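PDB 6JCL: catechol O-methyltransferase from Mycobacterium tuberculosis, which transfers a methyl group from S-adenosyl-L-methionine to catechol-like compounds with the help of a divalent metal cation, working as a homodimer. Local coordinates for residues A[15-20]-A[44-49]; A[7-12]-A[204-209]; A[22-27]-A[75-80]; A[37-42]-A[95-100]. All blocks are in the same frame, centred on the assembly; numbering follows the deposited sequence. Where two conformers were deposited one is given.

Interaction 1. Residues A[15-20]-A[44-49]; sequences FLDSTL and VSAQQG. With SAH (S-adenosyl-L-homocysteine), chain I.
D17, in helix 9-21, and A46, the first residue of helix 46-58, bring the two backbones closest, with their CA atoms 6.5 Å apart. The direct polar link is made by Q47: NE2 donates to D17 OD1 over 2.9 Å, almost straight at 170°, in the plane of the amide and on the carboxylate's anti lone pair. A bend at chi2 (-51°) folds CD of Q47 back so that L16 CB lies against it at 3.6 Å. L20 CD1 packs beside OE1, which accepts from A202 N of the second subunit. Two waters tie the D17 carboxylate to the helix start, one joining OD1 to Q47 N, the other OD2 to A46 N. That start illustrates a capping box: Q48 N donates to S45 OG (3.2 Å) and S45 N to Q48 OE1 (2.9 Å). D17 OD2 also faces R208, at a separation too short to be trusted. One residue before the cap, V44 N donates to OXT of S-adenosyl-L-homocysteine over 2.9 Å, gripping its carboxylate.

Interaction 2. Residues A[7-12]-A[204-209]; sequences PNPPDV and QTVGRK
P9 and P10 lay the first turn of helix 9-21 against the V206 side chain and the backbone of G207 and R208. Just ahead of them N8 is the N-cap: its OD1 accepts from D11 N at 2.8 Å, nearly along the C=O axis, and a weak return bond from N8 N to D11 OD2 completes a capping box. P9 then presses CB onto G207 N at 3.4 Å, while its CB and CG both pack on V206 CG2, each at 3.9 Å. P10 follows, its CG and CD both 3.6 Å from G207 O. The backbone of G207 is one that only glycine adopts readily (phi 152°, psi -149°), since a CB would collide with the preceding carbonyl oxygen. One turn further along the helix, D13 accepts from R208 N. T205 pairs by backbone bonds with D212 of strand 212-219, T205 and V206 continue the sheet antiparallel into the second subunit, and P9 O accepts from Q204 of that subunit.

Interaction 3. Residues A[22-27]-A[75-80]; sequences GDDPAL and TIWLAR
The guanidinium of R80 meets D24 at its edge, where D24 OD1 and W77 CE3 both lie in its plane, while I76 CG2 sits 3.7 Å above one face, toward the rim. R80 NH2 in turn lies 3.5 Å over one face of the W77 indole, off centre, and F73 meets that ring edge-to-face. Acid and base approach tip to tip, their planes 22° apart, in an end-on two-pronged salt bridge: R80 NH1 to D24 OD1 at 3.0 Å and R80 NH2 to D24 OD2 at 2.8 Å. D24 is also the N-cap of helix 25-36, and L27 N reaches OD1 from above the carboxylate plane. L27 packs beside the salt bridge: CD1 fits tightly at 3.3 Å from W77 CZ2, and CD2 packs on I76 CG2 at 3.9 Å. One carboxylate thus serves both a helix end and an arginine, joining helix 25-36 to helix 73-82 of the Rossmann-like core. Its negative charge, between guanidinium and helix N-terminus, is probably stabilised by both.

Interaction 4. Residues A[37-42]-A[95-100]; sequences AELPRI and PKHAEV. With SAH (S-adenosyl-L-homocysteine), chain I.
A37 and L39 lie against K96, H97 and V100 where helix 25-36 ends in a Schellman motif, with E38, at positive phi, as its C-prime residue. The loop thereby turns onto helix 95-107 of the Rossmann-like methyltransferase fold. Apolar contacts come first: A37 CB touches V100 CG2 at 3.5 Å, and L39 CD2 meets V100 CG1 tip to tip at 4.1 Å. A CH-pi contact follows, L39 CG standing over one face of the H97 imidazole, 4.2 Å from the ring centroid and 25° off its normal, displaced toward the rim; L70 touches both side chains from a neighbouring loop. Among polar contacts, the extended K96 chain carries NZ to A37 O, but the modelled 2.4 Å is very short, and its exact value is doubtful. E38 OE1, 4.6 Å from K96 NZ, is too far for a salt bridge. Two residues touch the cofactor product. I42 CD1 approaches the sulphur SD of S-adenosyl-L-homocysteine at 3.8 Å, and H97 ND1 donates to its ribose O3' over 3.0 Å at 163°.

In the fold
The four contacts show how the N-terminal helices and loop are joined to one another and to the Rossmann-like core; two of them touch the cofactor product. Interactions 1 and 4, their centres about 21 Å apart, bind different parts of S-adenosyl-L-homocysteine, the carboxylate through V44 N and the ribose through H97. Interaction 3 lies close to the pocket, the W77 side chain about 7 Å from the ligand and about 4 Å from that of V44; G49 O of interaction 1 touches W77 CB at 3.3 Å. D17 O and G22 N, 2.8 Å apart, probably bond between the same two contacts. Interaction 2 lies at the dimer interface, as does interaction 1, yet K209 NZ reaches I42 O of interaction 4 at 3.2 Å, a probable hydrogen bond.

Interaction 1. Residues A[15-20]-A[44-49]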
loop_
_atom_site.group_PDB
_atom_site.type_symbol
_atom_site.label_atom_id
_atom_site.label_comp_id
_atom_site.label_asym_id
_atom_site.label_seq_id
_atom_site.Cartn_x
_atom_site.Cartn_y
_atom_site.Cartn_z
ATOM N N PHE A 15 0.441 -16.281 10.215
ATOM C CA PHE A 15 0.343 -17.071 8.992
ATOM C C PHE A 15 0.966 -16.327 7.808
ATOM O O PHE A 15 1.732 -16.908 7.029
ATOM C CB PHE A 15 -1.130 -17.420 8.718
ATOM C CG PHE A 15 -1.390 -18.019 7.356
ATOM C CD1 PHE A 15 -1.195 -19.382 7.118
ATOM C CD2 PHE A 15 -1.866 -17.223 6.318
ATOM C CE1 PHE A 15 -1.454 -19.930 5.839
ATOM C CE2 PHE A 15 -2.118 -17.761 5.059
ATOM C CZ PHE A 15 -1.911 -19.110 4.821
ATOM N N LEU A 16 0.658 -15.037 7.672
ATOM C CA LEU A 16 1.210 -14.260 6.570
ATOM C C LEU A 16 2.729 -14.193 6.669
ATOM O O LEU A 16 3.425 -14.294 5.652
ATOM C CB LEU A 16 0.603 -12.850 6.565
ATOM C CG LEU A 16 -0.913 -12.719 6.344
ATOM C CD1 LEU A 16 -1.331 -11.265 6.410
ATOM C CD2 LEU A 16 -1.312 -13.309 5.010
ATOM N N ASP A 17 3.261 -14.027 7.884
ATOM C CA ASP A 17 4.712 -14.016 8.061
ATOM C C ASP A 17 5.323 -15.332 7.588
ATOM O O ASP A 17 6.284 -15.341 6.809
ATOM C CB ASP A 17 5.071 -13.753 9.527
ATOM C CG ASP A 17 4.825 -12.322 9.950
ATOM O OD1 ASP A 17 4.471 -11.471 9.105
ATOM O OD2 ASP A 17 4.999 -12.029 11.159
ATOM N N SER A 18 4.742 -16.457 8.019
ATOM C CA SER A 18 5.281 -17.766 7.671
ATOM C C SER A 18 5.141 -18.066 6.185
ATOM O O SER A 18 5.964 -18.796 5.617
ATOM C CB SER A 18 4.578 -18.846 8.494
ATOM O OG SER A 18 4.706 -20.119 7.886
ATOM N N THR A 19 4.120 -17.511 5.538
ATOM C CA THR A 19 3.810 -17.856 4.164
ATOM C C THR A 19 4.526 -16.964 3.154
ATOM O O THR A 19 4.947 -17.451 2.093
ATOM C CB THR A 19 2.295 -17.784 3.991
ATOM O OG1 THR A 19 1.687 -18.747 4.873
ATOM C CG2 THR A 19 1.905 -18.080 2.558
ATOM N N LEU A 20 4.661 -15.670 3.457
ATOM C CA LEU A 20 5.148 -14.686 2.498
ATOM C C LEU A 20 6.539 -14.160 2.806
ATOM O O LEU A 20 7.188 -13.627 1.903
ATOM C CB LEU A 20 4.180 -13.496 2.422
ATOM C CG LEU A 20 2.749 -13.824 2.002
ATOM C CD1 LEU A 20 1.936 -12.542 1.996
ATOM C CD2 LEU A 20 2.711 -14.493 0.643
ATOM N N VAL A 44 8.147 -1.840 12.735
ATOM C CA VAL A 44 7.124 -2.287 11.795
ATOM C C VAL A 44 7.028 -3.810 11.855
ATOM O O VAL A 44 8.010 -4.510 12.120
ATOM C CB VAL A 44 7.419 -1.829 10.352
ATOM C CG1 VAL A 44 7.291 -0.326 10.237
ATOM C CG2 VAL A 44 8.790 -2.305 9.884
ATOM N N SER A 45 5.824 -4.329 11.619
ATOM C CA SER A 45 5.679 -5.764 11.487
ATOM C C SER A 45 6.340 -6.220 10.190
ATOM O O SER A 45 6.674 -5.415 9.318
ATOM C CB SER A 45 4.211 -6.148 11.472
ATOM O OG SER A 45 3.639 -5.694 10.253
ATOM N N ALA A 46 6.497 -7.532 10.052
ATOM C CA ALA A 46 7.144 -8.038 8.840
ATOM C C ALA A 46 6.326 -7.718 7.588
ATOM O O ALA A 46 6.895 -7.368 6.551
ATOM C CB ALA A 46 7.392 -9.545 8.956
ATOM N N GLN A 47 4.991 -7.847 7.647
ATOM C CA GLN A 47 4.197 -7.519 6.455
ATOM C C GLN A 47 4.305 -6.033 6.108
ATOM O O GLN A 47 4.347 -5.653 4.921
ATOM C CB GLN A 47 2.722 -7.904 6.661
ATOM C CG GLN A 47 2.450 -9.423 6.879
ATOM C CD GLN A 47 3.081 -10.316 5.816
ATOM O OE1 GLN A 47 2.740 -10.240 4.631
ATOM N NE2 GLN A 47 3.999 -11.186 6.240
ATOM N N GLN A 48 4.322 -5.179 7.136
ATOM C CA GLN A 48 4.456 -3.744 6.930
ATOM C C GLN A 48 5.821 -3.395 6.361
ATOM O O GLN A 48 5.934 -2.567 5.447
ATOM C CB GLN A 48 4.239 -3.008 8.251
ATOM C CG GLN A 48 2.843 -3.123 8.790
ATOM C CD GLN A 48 2.737 -2.567 10.206
ATOM O OE1 GLN A 48 3.743 -2.388 10.889
ATOM N NE2 GLN A 48 1.512 -2.304 10.648
ATOM N N GLY A 49 6.873 -3.980 6.928
ATOM C CA GLY A 49 8.202 -3.732 6.401
ATOM C C GLY A 49 8.338 -4.212 4.971
ATOM O O GLY A 49 8.849 -3.496 4.109
HETATM N N SAH I . 10.856 3.129 11.967
HETATM C CA SAH I . 11.245 2.188 13.028
HETATM C CB SAH I . 10.610 2.611 14.349
HETATM C CG SAH I . 10.868 4.065 14.737
HETATM S SD SAH I . 10.372 4.331 16.458
HETATM C C SAH I . 10.840 0.763 12.677
HETATM O O SAH I . 11.629 -0.185 12.768
HETATM O OXT SAH I . 9.706 0.564 12.260
HETATM C "C5'" SAH I . 10.597 6.126 16.479
HETATM C "C4'" SAH I . 12.064 6.563 16.519
HETATM O "O4'" SAH I . 12.098 7.963 16.326
HETATM C "C3'" SAH I . 12.777 6.316 17.855
HETATM O "O3'" SAH I . 13.983 5.597 17.601
HETATM C "C2'" SAH I . 13.087 7.701 18.400
HETATM O "O2'" SAH I . 14.266 7.770 19.193
HETATM C "C1'" SAH I . 13.128 8.525 17.110
HETATM N N9 SAH I . 12.918 9.971 17.282
HETATM C C8 SAH I . 12.045 10.583 18.159
HETATM N N7 SAH I . 12.165 11.918 17.983
HETATM C C5 SAH I . 13.082 12.148 17.009
HETATM C C6 SAH I . 13.582 13.331 16.464
HETATM N N6 SAH I . 13.161 14.529 16.883
HETATM N N1 SAH I . 14.522 13.241 15.465
HETATM C C2 SAH I . 14.988 12.008 15.034
HETATM N N3 SAH I . 14.505 10.840 15.584
HETATM C C4 SAH I . 13.560 10.929 16.563
HETATM O O HOH W 1 3.519 -9.049 10.118
HETATM O O HOH W 2 6.200 -9.454 12.194
#

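Interaction 2. Residues A[7-12]-A[204-209]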
loop_
_atom_site.group_PDB
_atom_site.type_symbol
_atom_site.label_atom_id
_atom_site.label_comp_id
_atom_site.label_asym_id
_atom_site.label_seq_id
_atom_site.Cartn_x
_atom_site.Cartn_y
_atom_site.Cartn_z
ATOM N N PRO A 7 -10.136 -16.890 14.677
ATOM C CA PRO A 7 -8.873 -16.215 14.368
ATOM C C PRO A 7 -8.967 -14.711 14.588
ATOM O O PRO A 7 -10.012 -14.081 14.399
ATOM C CB PRO A 7 -8.623 -16.568 12.892
ATOM C CG PRO A 7 -9.396 -17.858 12.688
ATOM C CD PRO A 7 -10.631 -17.687 13.539
ATOM N N ASN A 8 -7.854 -14.144 14.991
ATOM C CA ASN A 8 -7.751 -12.717 15.244
ATOM C C ASN A 8 -6.637 -12.182 14.352
ATOM O O ASN A 8 -5.923 -12.976 13.722
ATOM C CB ASN A 8 -7.456 -12.446 16.725
ATOM C CG ASN A 8 -6.307 -13.283 17.253
ATOM O OD1 ASN A 8 -5.218 -13.309 16.679
ATOM N ND2 ASN A 8 -6.546 -13.970 18.365
ATOM N N PRO A 9 -6.483 -10.868 14.228
ATOM C CA PRO A 9 -5.496 -10.327 13.268
ATOM C C PRO A 9 -4.075 -10.743 13.615
ATOM O O PRO A 9 -3.291 -11.040 12.703
ATOM C CB PRO A 9 -5.707 -8.804 13.347
ATOM C CG PRO A 9 -7.212 -8.699 13.733
ATOM C CD PRO A 9 -7.407 -9.825 14.730
ATOM N N PRO A 10 -3.674 -10.798 14.902
ATOM C CA PRO A 10 -2.321 -11.335 15.172
ATOM C C PRO A 10 -2.101 -12.748 14.652
ATOM O O PRO A 10 -1.036 -13.025 14.071
ATOM C CB PRO A 10 -2.219 -11.279 16.706
ATOM C CG PRO A 10 -3.056 -10.071 17.051
ATOM C CD PRO A 10 -4.249 -10.177 16.116
ATOM N N ASP A 11 -3.087 -13.641 14.819
ATOM C CA ASP A 11 -2.978 -14.999 14.280
ATOM C C ASP A 11 -2.815 -14.980 12.769
ATOM O O ASP A 11 -2.026 -15.750 12.209
ATOM C CB ASP A 11 -4.226 -15.826 14.597
ATOM C CG ASP A 11 -4.430 -16.080 16.079
ATOM O OD1 ASP A 11 -3.440 -16.251 16.812
ATOM O OD2 ASP A 11 -5.605 -16.093 16.498
ATOM N N VAL A 12 -3.596 -14.140 12.093
ATOM C CA VAL A 12 -3.499 -14.040 10.642
ATOM C C VAL A 12 -2.121 -13.529 10.236
ATOM O O VAL A 12 -1.504 -14.060 9.307
ATOM C CB VAL A 12 -4.625 -13.154 10.094
ATOM C CG1 VAL A 12 -4.395 -12.875 8.599
ATOM C CG2 VAL A 12 -5.959 -13.858 10.310
ATOM N N GLN A 204 -6.587 2.014 6.907
ATOM C CA GLN A 204 -6.615 1.421 8.243
ATOM C C GLN A 204 -6.157 -0.028 8.195
ATOM O O GLN A 204 -6.579 -0.787 7.321
ATOM C CB GLN A 204 -8.031 1.454 8.810
ATOM C CG GLN A 204 -8.686 2.833 8.769
ATOM C CD GLN A 204 -10.045 2.820 9.453
ATOM O OE1 GLN A 204 -10.141 2.492 10.652
ATOM N NE2 GLN A 204 -11.096 3.127 8.702
ATOM N N THR A 205 -5.317 -0.422 9.164
ATOM C CA THR A 205 -4.748 -1.766 9.177
ATOM C C THR A 205 -4.993 -2.431 10.518
ATOM O O THR A 205 -5.217 -1.769 11.537
ATOM C CB THR A 205 -3.239 -1.770 8.895
ATOM O OG1 THR A 205 -2.533 -1.052 9.919
ATOM C CG2 THR A 205 -2.956 -1.141 7.516
ATOM N N VAL A 206 -4.953 -3.757 10.501
ATOM C CA VAL A 206 -4.901 -4.548 11.722
ATOM C C VAL A 206 -3.817 -5.598 11.521
ATOM O O VAL A 206 -3.279 -5.770 10.422
ATOM C CB VAL A 206 -6.253 -5.209 12.080
ATOM C CG1 VAL A 206 -7.267 -4.132 12.550
ATOM C CG2 VAL A 206 -6.813 -6.000 10.885
ATOM N N GLY A 207 -3.500 -6.294 12.590
ATOM C CA GLY A 207 -2.467 -7.318 12.543
ATOM C C GLY A 207 -1.823 -7.467 13.911
ATOM O O GLY A 207 -2.463 -7.246 14.933
ATOM N N ARG A 208 -0.536 -7.824 13.888
ATOM C CA ARG A 208 0.201 -8.023 15.134
ATOM C C ARG A 208 0.149 -6.786 16.019
ATOM O O ARG A 208 0.089 -6.897 17.250
ATOM C CB ARG A 208 1.651 -8.388 14.818
ATOM C CG ARG A 208 2.471 -8.840 16.018
ATOM C CD ARG A 208 3.819 -9.357 15.532
ATOM N NE ARG A 208 3.720 -9.725 14.124
ATOM C CZ ARG A 208 3.613 -10.970 13.676
ATOM N NH1 ARG A 208 3.499 -11.187 12.386
ATOM N NH2 ARG A 208 3.598 -11.996 14.520
ATOM N N LYS A 209 0.179 -5.597 15.417
ATOM C CA LYS A 209 0.303 -4.364 16.182
ATOM C C LYS A 209 -1.035 -3.714 16.527
ATOM O O LYS A 209 -1.044 -2.632 17.122
ATOM C CB LYS A 209 1.204 -3.376 15.423
ATOM C CG LYS A 209 2.612 -3.952 15.180
ATOM C CD LYS A 209 3.491 -2.947 14.431
ATOM C CE LYS A 209 3.676 -1.699 15.257
ATOM N NZ LYS A 209 4.717 -0.779 14.640
#

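Interaction 3. Residues A[22-27]-A[75-80]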
loop_
_atom_site.group_PDB
_atom_site.type_symbol
_atom_site.label_atom_id
_atom_site.label_comp_id
_atom_site.label_asym_id
_atom_site.label_seq_id
_atom_site.Cartn_x
_atom_site.Cartn_y
_atom_site.Cartn_z
ATOM N N GLY A 22 8.765 -15.905 5.614
ATOM C CA GLY A 22 9.562 -17.065 5.991
ATOM C C GLY A 22 10.637 -16.713 7.005
ATOM O O GLY A 22 10.598 -15.674 7.664
ATOM N N ASP A 23 11.606 -17.611 7.147
ATOM C CA ASP A 23 12.716 -17.342 8.053
ATOM C C ASP A 23 13.603 -16.248 7.472
ATOM O O ASP A 23 13.988 -16.296 6.305
ATOM C CB ASP A 23 13.529 -18.608 8.314
ATOM C CG ASP A 23 12.661 -19.831 8.464
ATOM O OD1 ASP A 23 11.951 -19.924 9.488
ATOM O OD2 ASP A 23 12.693 -20.707 7.574
ATOM N N ASP A 24 13.906 -15.247 8.287
ATOM C CA ASP A 24 14.736 -14.112 7.889
ATOM C C ASP A 24 15.742 -13.890 9.008
ATOM O O ASP A 24 15.481 -13.128 9.948
ATOM C CB ASP A 24 13.892 -12.868 7.633
ATOM C CG ASP A 24 14.672 -11.774 6.914
ATOM O OD1 ASP A 24 15.876 -11.590 7.218
ATOM O OD2 ASP A 24 14.078 -11.117 6.029
ATOM N N PRO A 25 16.886 -14.572 8.954
ATOM C CA PRO A 25 17.859 -14.479 10.058
ATOM C C PRO A 25 18.415 -13.084 10.248
ATOM O O PRO A 25 18.815 -12.741 11.368
ATOM C CB PRO A 25 18.948 -15.489 9.665
ATOM C CG PRO A 25 18.729 -15.759 8.216
ATOM C CD PRO A 25 17.313 -15.493 7.890
ATOM N N ALA A 26 18.485 -12.265 9.193
ATOM C CA ALA A 26 18.944 -10.889 9.390
ATOM C C ALA A 26 17.964 -10.101 10.253
ATOM O O ALA A 26 18.369 -9.375 11.172
ATOM C CB ALA A 26 19.135 -10.195 8.039
ATOM N N LEU A 27 16.671 -10.257 10.000
ATOM C CA LEU A 27 15.702 -9.559 10.835
ATOM C C LEU A 27 15.559 -10.214 12.203
ATOM O O LEU A 27 15.341 -9.505 13.194
ATOM C CB LEU A 27 14.356 -9.501 10.128
ATOM C CG LEU A 27 14.410 -8.664 8.848
ATOM C CD1 LEU A 27 13.128 -8.859 8.106
ATOM C CD2 LEU A 27 14.656 -7.185 9.123
ATOM N N THR A 75 14.296 0.310 8.235
ATOM C CA THR A 75 15.410 0.740 7.390
ATOM C C THR A 75 15.957 -0.402 6.543
ATOM O O THR A 75 16.274 -0.210 5.360
ATOM C CB THR A 75 16.514 1.297 8.278
ATOM O OG1 THR A 75 15.922 2.016 9.377
ATOM C CG2 THR A 75 17.439 2.211 7.467
ATOM N N ILE A 76 16.105 -1.584 7.145
ATOM C CA ILE A 76 16.587 -2.748 6.415
ATOM C C ILE A 76 15.672 -3.041 5.232
ATOM O O ILE A 76 16.138 -3.280 4.112
ATOM C CB ILE A 76 16.692 -3.966 7.358
ATOM C CG1 ILE A 76 17.892 -3.817 8.308
ATOM C CG2 ILE A 76 16.797 -5.255 6.547
ATOM C CD1 ILE A 76 17.872 -4.798 9.520
ATOM N N TRP A 77 14.356 -3.027 5.468
ATOM C CA TRP A 77 13.388 -3.280 4.404
ATOM C C TRP A 77 13.470 -2.223 3.306
ATOM O O TRP A 77 13.420 -2.546 2.110
ATOM C CB TRP A 77 11.985 -3.307 5.000
ATOM C CG TRP A 77 11.619 -4.573 5.743
ATOM C CD1 TRP A 77 11.368 -4.697 7.086
ATOM C CD2 TRP A 77 11.411 -5.877 5.173
ATOM N NE1 TRP A 77 11.007 -6.003 7.380
ATOM C CE2 TRP A 77 11.009 -6.737 6.224
ATOM C CE3 TRP A 77 11.499 -6.393 3.873
ATOM C CZ2 TRP A 77 10.718 -8.090 6.018
ATOM C CZ3 TRP A 77 11.217 -7.752 3.667
ATOM C CH2 TRP A 77 10.839 -8.583 4.743
ATOM N N LEU A 78 13.598 -0.952 3.688
ATOM C CA LEU A 78 13.730 0.093 2.676
ATOM C C LEU A 78 14.998 -0.104 1.862
ATOM O O LEU A 78 14.981 0.018 0.631
ATOM C CB LEU A 78 13.739 1.471 3.342
ATOM C CG LEU A 78 12.372 1.885 3.865
ATOM C CD1 LEU A 78 12.516 3.102 4.789
ATOM C CD2 LEU A 78 11.445 2.178 2.689
ATOM N N ALA A 79 16.099 -0.469 2.531
ATOM C CA ALA A 79 17.370 -0.651 1.831
ATOM C C ALA A 79 17.310 -1.851 0.900
ATOM O O ALA A 79 17.874 -1.824 -0.195
ATOM C CB ALA A 79 18.515 -0.803 2.828
ATOM N N ARG A 80 16.604 -2.900 1.315
ATOM C CA ARG A 80 16.389 -4.037 0.435
ATOM C C ARG A 80 15.645 -3.620 -0.823
ATOM O O ARG A 80 15.989 -4.057 -1.933
ATOM C CB ARG A 80 15.609 -5.113 1.187
ATOM C CG ARG A 80 16.459 -5.898 2.166
ATOM C CD ARG A 80 15.541 -6.739 3.057
ATOM N NE ARG A 80 16.318 -7.674 3.853
ATOM C CZ ARG A 80 15.803 -8.526 4.734
ATOM N NH1 ARG A 80 16.612 -9.344 5.397
ATOM N NH2 ARG A 80 14.487 -8.553 4.956
#

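Interaction 4. Residues A[37-42]-A[95-100]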
loop_
_atom_site.group_PDB
_atom_site.type_symbol
_atom_site.label_atom_id
_atom_site.label_comp_id
_atom_site.label_asym_id
_atom_site.label_seq_id
_atom_site.Cartn_x
_atom_site.Cartn_y
_atom_site.Cartn_z
ATOM N N ALA A 37 19.478 -4.495 23.754
ATOM C CA ALA A 37 19.703 -3.102 24.109
ATOM C C ALA A 37 18.461 -2.439 24.714
ATOM O O ALA A 37 18.482 -1.234 24.976
ATOM C CB ALA A 37 20.182 -2.315 22.885
ATOM N N GLU A 38 17.399 -3.205 24.947
ATOM C CA GLU A 38 16.177 -2.728 25.606
ATOM C C GLU A 38 15.472 -1.642 24.803
ATOM O O GLU A 38 14.868 -0.724 25.366
ATOM C CB GLU A 38 16.471 -2.238 27.030
ATOM C CG GLU A 38 17.001 -3.343 27.925
ATOM C CD GLU A 38 17.284 -2.869 29.334
ATOM O OE1 GLU A 38 18.101 -1.939 29.509
ATOM O OE2 GLU A 38 16.674 -3.427 30.266
ATOM N N LEU A 39 15.530 -1.734 23.483
ATOM C CA LEU A 39 14.733 -0.841 22.662
ATOM C C LEU A 39 13.261 -1.233 22.769
ATOM O O LEU A 39 12.939 -2.417 22.898
ATOM C CB LEU A 39 15.188 -0.897 21.202
ATOM C CG LEU A 39 16.295 0.068 20.761
ATOM C CD1 LEU A 39 17.539 0.005 21.627
ATOM C CD2 LEU A 39 16.647 -0.189 19.301
ATOM N N PRO A 40 12.351 -0.263 22.727
ATOM C CA PRO A 40 10.922 -0.603 22.715
ATOM C C PRO A 40 10.587 -1.466 21.507
ATOM O O PRO A 40 11.114 -1.270 20.414
ATOM C CB PRO A 40 10.232 0.761 22.643
ATOM C CG PRO A 40 11.272 1.707 22.090
ATOM C CD PRO A 40 12.594 1.180 22.582
ATOM N N ARG A 41 9.705 -2.440 21.716
ATOM C CA ARG A 41 9.353 -3.392 20.663
ATOM C C ARG A 41 8.228 -2.818 19.800
ATOM O O ARG A 41 7.087 -3.278 19.814
ATOM C CB ARG A 41 8.981 -4.732 21.285
ATOM C CG ARG A 41 10.085 -5.238 22.189
ATOM C CD ARG A 41 9.770 -6.576 22.822
ATOM N NE ARG A 41 10.311 -7.658 22.015
ATOM C CZ ARG A 41 10.315 -8.932 22.384
ATOM N NH1 ARG A 41 10.831 -9.853 21.577
ATOM N NH2 ARG A 41 9.815 -9.280 23.565
ATOM N N ILE A 42 8.583 -1.789 19.022
ATOM C CA ILE A 42 7.586 -1.018 18.282
ATOM C C ILE A 42 7.945 -0.888 16.803
ATOM O O ILE A 42 7.455 0.007 16.114
ATOM C CB ILE A 42 7.394 0.375 18.912
ATOM C CG1 ILE A 42 8.684 1.200 18.812
ATOM C CG2 ILE A 42 6.867 0.258 20.398
ATOM C CD1 ILE A 42 8.532 2.668 19.298
ATOM N N PRO A 95 21.383 8.391 20.387
ATOM C CA PRO A 95 22.631 7.721 19.977
ATOM C C PRO A 95 22.617 6.218 20.187
ATOM O O PRO A 95 23.174 5.480 19.364
ATOM C CB PRO A 95 23.698 8.413 20.842
ATOM C CG PRO A 95 23.115 9.765 21.140
ATOM C CD PRO A 95 21.627 9.559 21.255
ATOM N N LYS A 96 21.994 5.737 21.265
ATOM C CA LYS A 96 21.976 4.301 21.508
ATOM C C LYS A 96 21.158 3.571 20.446
ATOM O O LYS A 96 21.541 2.481 20.004
ATOM C CB LYS A 96 21.438 4.020 22.910
ATOM C CG LYS A 96 21.525 2.562 23.303
ATOM C CD LYS A 96 20.673 2.277 24.527
ATOM C CE LYS A 96 20.822 0.830 24.961
ATOM N NZ LYS A 96 19.854 0.470 26.030
ATOM N N HIS A 97 20.032 4.150 20.012
ATOM C CA HIS A 97 19.279 3.540 18.916
ATOM C C HIS A 97 20.119 3.511 17.644
ATOM O O HIS A 97 20.188 2.490 16.955
ATOM C CB HIS A 97 17.972 4.303 18.682
ATOM C CG HIS A 97 17.040 4.234 19.847
ATOM N ND1 HIS A 97 15.737 4.679 19.791
ATOM C CD2 HIS A 97 17.232 3.781 21.109
ATOM C CE1 HIS A 97 15.161 4.485 20.964
ATOM N NE2 HIS A 97 16.053 3.964 21.787
ATOM N N ALA A 98 20.783 4.623 17.330
ATOM C CA ALA A 98 21.608 4.666 16.123
ATOM C C ALA A 98 22.689 3.593 16.143
ATOM O O ALA A 98 22.958 2.956 15.118
ATOM C CB ALA A 98 22.247 6.044 15.965
ATOM N N GLU A 99 23.320 3.374 17.301
ATOM C CA GLU A 99 24.394 2.381 17.370
ATOM C C GLU A 99 23.874 0.972 17.128
ATOM O O GLU A 99 24.495 0.189 16.388
ATOM C CB GLU A 99 25.106 2.471 18.721
ATOM C CG GLU A 99 26.621 2.362 18.633
ATOM C CD GLU A 99 27.221 3.189 17.491
ATOM O OE1 GLU A 99 28.180 2.704 16.855
ATOM O OE2 GLU A 99 26.753 4.321 17.232
ATOM N N VAL A 100 22.737 0.637 17.734
ATOM C CA VAL A 100 22.096 -0.654 17.496
ATOM C C VAL A 100 21.713 -0.799 16.031
ATOM O O VAL A 100 21.931 -1.856 15.421
ATOM C CB VAL A 100 20.877 -0.814 18.424
ATOM C CG1 VAL A 100 20.039 -2.045 18.024
ATOM C CG2 VAL A 100 21.328 -0.905 19.866
HETATM N N SAH I . 10.856 3.129 11.967
HETATM C CA SAH I . 11.245 2.188 13.028
HETATM C CB SAH I . 10.610 2.611 14.349
HETATM C CG SAH I . 10.868 4.065 14.737
HETATM S SD SAH I . 10.372 4.331 16.458
HETATM C C SAH I . 10.840 0.763 12.677
HETATM O O SAH I . 11.629 -0.185 12.768
HETATM O OXT SAH I . 9.706 0.564 12.260
HETATM C "C5'" SAH I . 10.597 6.126 16.479
HETATM C "C4'" SAH I . 12.064 6.563 16.519
HETATM O "O4'" SAH I . 12.098 7.963 16.326
HETATM C "C3'" SAH I . 12.777 6.316 17.855
HETATM O "O3'" SAH I . 13.983 5.597 17.601
HETATM C "C2'" SAH I . 13.087 7.701 18.400
HETATM O "O2'" SAH I . 14.266 7.770 19.193
HETATM C "C1'" SAH I . 13.128 8.525 17.110
HETATM N N9 SAH I . 12.918 9.971 17.282
HETATM C C8 SAH I . 12.045 10.583 18.159
HETATM N N7 SAH I . 12.165 11.918 17.983
HETATM C C5 SAH I . 13.082 12.148 17.009
HETATM C C6 SAH I . 13.582 13.331 16.464
HETATM N N6 SAH I . 13.161 14.529 16.883
HETATM N N1 SAH I . 14.522 13.241 15.465
HETATM C C2 SAH I . 14.988 12.008 15.034
HETATM N N3 SAH I . 14.505 10.840 15.584
HETATM C C4 SAH I . 13.560 10.929 16.563
#